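Local coordinates for CoA binding domain protein (Escherichia coli, PDB 3QA9) that is of unknown function but belongs to the CoA-binding domain proteins, which have a Rossmann-like fold, at residues I22-A27 / Y47-V52. Residues are numbered along the deposited sequence; the frame is centred on the assembly and turned at random.
Sequences IALVGA and YDVYPV
Ile-22 meets the ring of Tyr-47, which stands just before strand 48-52. Its CG1 stands beside the backbone N (chi1 -38°), which carries the CG1-CD1 arm to the Tyr-47 ring. CG1 lies 4.0 Å from Tyr-47 CD1, and the arm approaches the ring at a slant. The Tyr-47 hydroxyl is held by the carbonyl of Leu-16. Leu-24 and Val-49 face helix 34-43. Val-49 CG1 is directed at strand 21-25 and lies 3.8 Å from Leu-24 CB. Met-39 of the helix touches both Leu-24 and Val-49. Ala-27, just past the strand end, sets its CB 3.6 Å from Pro-51 CB.

On the other face, Val-25 and Val-52 pack obliquely, with Val-25 CG2 3.9 Å from Val-52 CB. Tyr-50 sets the edge of its ring against strand 21-25: CD1 is 3.4 Å from Ile-22 O, which lies near the ring plane. Arg-62 makes a cation-pi contact with this ring and a salt bridge with Asp-48 OD2, while OD1 pairs with Lys-21.

Four backbone hydrogen bonds join the parallel strands, and a fifth, from Gly-26 N to Val-52 O at 2.7 Å, follows at the turn. Tyr-50 N reaches Ile-22 O at 2.7 Å. Leu-24 N donates to Tyr-50 O, and Val-52 N to Leu-24 O. The chain makes a type II turn from Leu-24 to Ala-27. Gly-26 has a positive phi (98°), at which a side chain would press against the carbonyl oxygen of Val-25.

Strand 48-52 is the outermost strand on this side, and strand 77-80 flanks strand 21-25 on its other side. The pair with helix 34-43 forms the first beta-alpha-beta unit of a parallel, Rossmann-like sheet, as expected for a CoA-binding domain.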
loop_
_atom_site.group_PDB
_atom_site.type_symbol
_atom_site.label_atom_id
_atom_site.label_comp_id
_atom_site.label_asym_id
_atom_site.label_seq_id
_atom_site.Cartn_x
_atom_site.Cartn_y
_atom_site.Cartn_z
ATOM N N ILE A 22 7.184 -0.793 2.141
ATOM C CA ILE A 22 5.891 -1.023 1.492
ATOM C C ILE A 22 5.812 -2.190 0.518
ATOM O O ILE A 22 6.707 -2.391 -0.296
ATOM C CB ILE A 22 5.450 0.212 0.660
ATOM C CG1 ILE A 22 5.828 1.510 1.377
ATOM C CG2 ILE A 22 3.950 0.147 0.391
ATOM C CD1 ILE A 22 5.144 1.707 2.704
ATOM N N ALA A 23 4.725 -2.949 0.600
ATOM C CA ALA A 23 4.465 -4.035 -0.342
ATOM C C ALA A 23 3.312 -3.485 -1.157
ATOM O O ALA A 23 2.226 -3.273 -0.645
ATOM C CB ALA A 23 4.053 -5.298 0.372
ATOM N N LEU A 24 3.562 -3.221 -2.429
ATOM C CA LEU A 24 2.524 -2.659 -3.266
ATOM C C LEU A 24 1.876 -3.736 -4.102
ATOM O O LEU A 24 2.431 -4.211 -5.084
ATOM C CB LEU A 24 3.124 -1.557 -4.132
ATOM C CG LEU A 24 2.113 -0.628 -4.783
ATOM C CD1 LEU A 24 2.615 0.784 -4.742
ATOM C CD2 LEU A 24 1.810 -1.079 -6.193
ATOM N N VAL A 25 0.691 -4.136 -3.676
ATOM C CA VAL A 25 -0.053 -5.173 -4.352
ATOM C C VAL A 25 -0.833 -4.700 -5.560
ATOM O O VAL A 25 -1.618 -3.781 -5.468
ATOM C CB VAL A 25 -0.991 -5.840 -3.361
ATOM C CG1 VAL A 25 -1.886 -6.814 -4.078
ATOM C CG2 VAL A 25 -0.183 -6.520 -2.293
ATOM N N GLY A 26 -0.620 -5.354 -6.696
ATOM C CA GLY A 26 -1.304 -4.956 -7.912
ATOM C C GLY A 26 -0.419 -4.070 -8.760
ATOM O O GLY A 26 -0.873 -3.372 -9.660
ATOM N N ALA A 27 0.864 -4.101 -8.442
ATOM C CA ALA A 27 1.848 -3.316 -9.158
ATOM C C ALA A 27 1.754 -3.632 -10.624
ATOM O O ALA A 27 1.455 -4.751 -11.011
ATOM C CB ALA A 27 3.211 -3.637 -8.679
ATOM N N TYR A 47 10.887 5.634 -0.094
ATOM C CA TYR A 47 10.183 4.446 0.370
ATOM C C TYR A 47 10.805 3.216 -0.259
ATOM O O TYR A 47 11.282 3.260 -1.384
ATOM C CB TYR A 47 8.702 4.522 -0.009
ATOM C CG TYR A 47 7.928 5.507 0.831
ATOM C CD1 TYR A 47 7.337 5.117 2.033
ATOM C CD2 TYR A 47 7.827 6.839 0.448
ATOM C CE1 TYR A 47 6.662 6.044 2.834
ATOM C CE2 TYR A 47 7.162 7.767 1.231
ATOM C CZ TYR A 47 6.583 7.369 2.423
ATOM O OH TYR A 47 5.951 8.312 3.199
ATOM N N ASP A 48 10.799 2.121 0.484
ATOM C CA ASP A 48 11.333 0.859 0.002
ATOM C C ASP A 48 10.086 0.090 -0.416
ATOM O O ASP A 48 9.368 -0.469 0.405
ATOM C CB ASP A 48 12.125 0.176 1.133
ATOM C CG ASP A 48 12.864 -1.057 0.671
ATOM O OD1 ASP A 48 13.516 -1.710 1.515
ATOM O OD2 ASP A 48 12.800 -1.368 -0.532
ATOM N N VAL A 49 9.837 0.088 -1.718
ATOM C CA VAL A 49 8.647 -0.528 -2.265
ATOM C C VAL A 49 8.832 -1.850 -2.977
ATOM O O VAL A 49 9.538 -1.929 -3.962
ATOM C CB VAL A 49 7.937 0.433 -3.257
ATOM C CG1 VAL A 49 6.570 -0.118 -3.595
ATOM C CG2 VAL A 49 7.841 1.824 -2.668
ATOM N N TYR A 50 8.157 -2.879 -2.479
ATOM C CA TYR A 50 8.209 -4.197 -3.079
ATOM C C TYR A 50 6.960 -4.536 -3.852
ATOM O O TYR A 50 5.902 -4.739 -3.275
ATOM C CB TYR A 50 8.425 -5.271 -2.017
ATOM C CG TYR A 50 9.646 -5.068 -1.183
ATOM C CD1 TYR A 50 9.636 -4.197 -0.100
ATOM C CD2 TYR A 50 10.798 -5.791 -1.444
ATOM C CE1 TYR A 50 10.750 -4.035 0.689
ATOM C CE2 TYR A 50 11.925 -5.640 -0.667
ATOM C CZ TYR A 50 11.894 -4.776 0.407
ATOM O OH TYR A 50 13.012 -4.654 1.188
ATOM N N PRO A 51 7.076 -4.627 -5.180
ATOM C CA PRO A 51 5.908 -4.959 -5.996
ATOM C C PRO A 51 5.363 -6.367 -5.808
ATOM O O PRO A 51 6.095 -7.325 -5.656
ATOM C CB PRO A 51 6.383 -4.711 -7.433
ATOM C CG PRO A 51 7.863 -4.795 -7.371
ATOM C CD PRO A 51 8.273 -4.348 -5.995
ATOM N N VAL A 52 4.051 -6.479 -5.816
ATOM C CA VAL A 52 3.438 -7.769 -5.687
ATOM C C VAL A 52 2.350 -7.948 -6.714
ATOM O O VAL A 52 1.403 -7.203 -6.748
ATOM C CB VAL A 52 2.891 -7.984 -4.261
ATOM C CG1 VAL A 52 2.025 -9.231 -4.230
ATOM C CG2 VAL A 52 4.035 -8.108 -3.281
#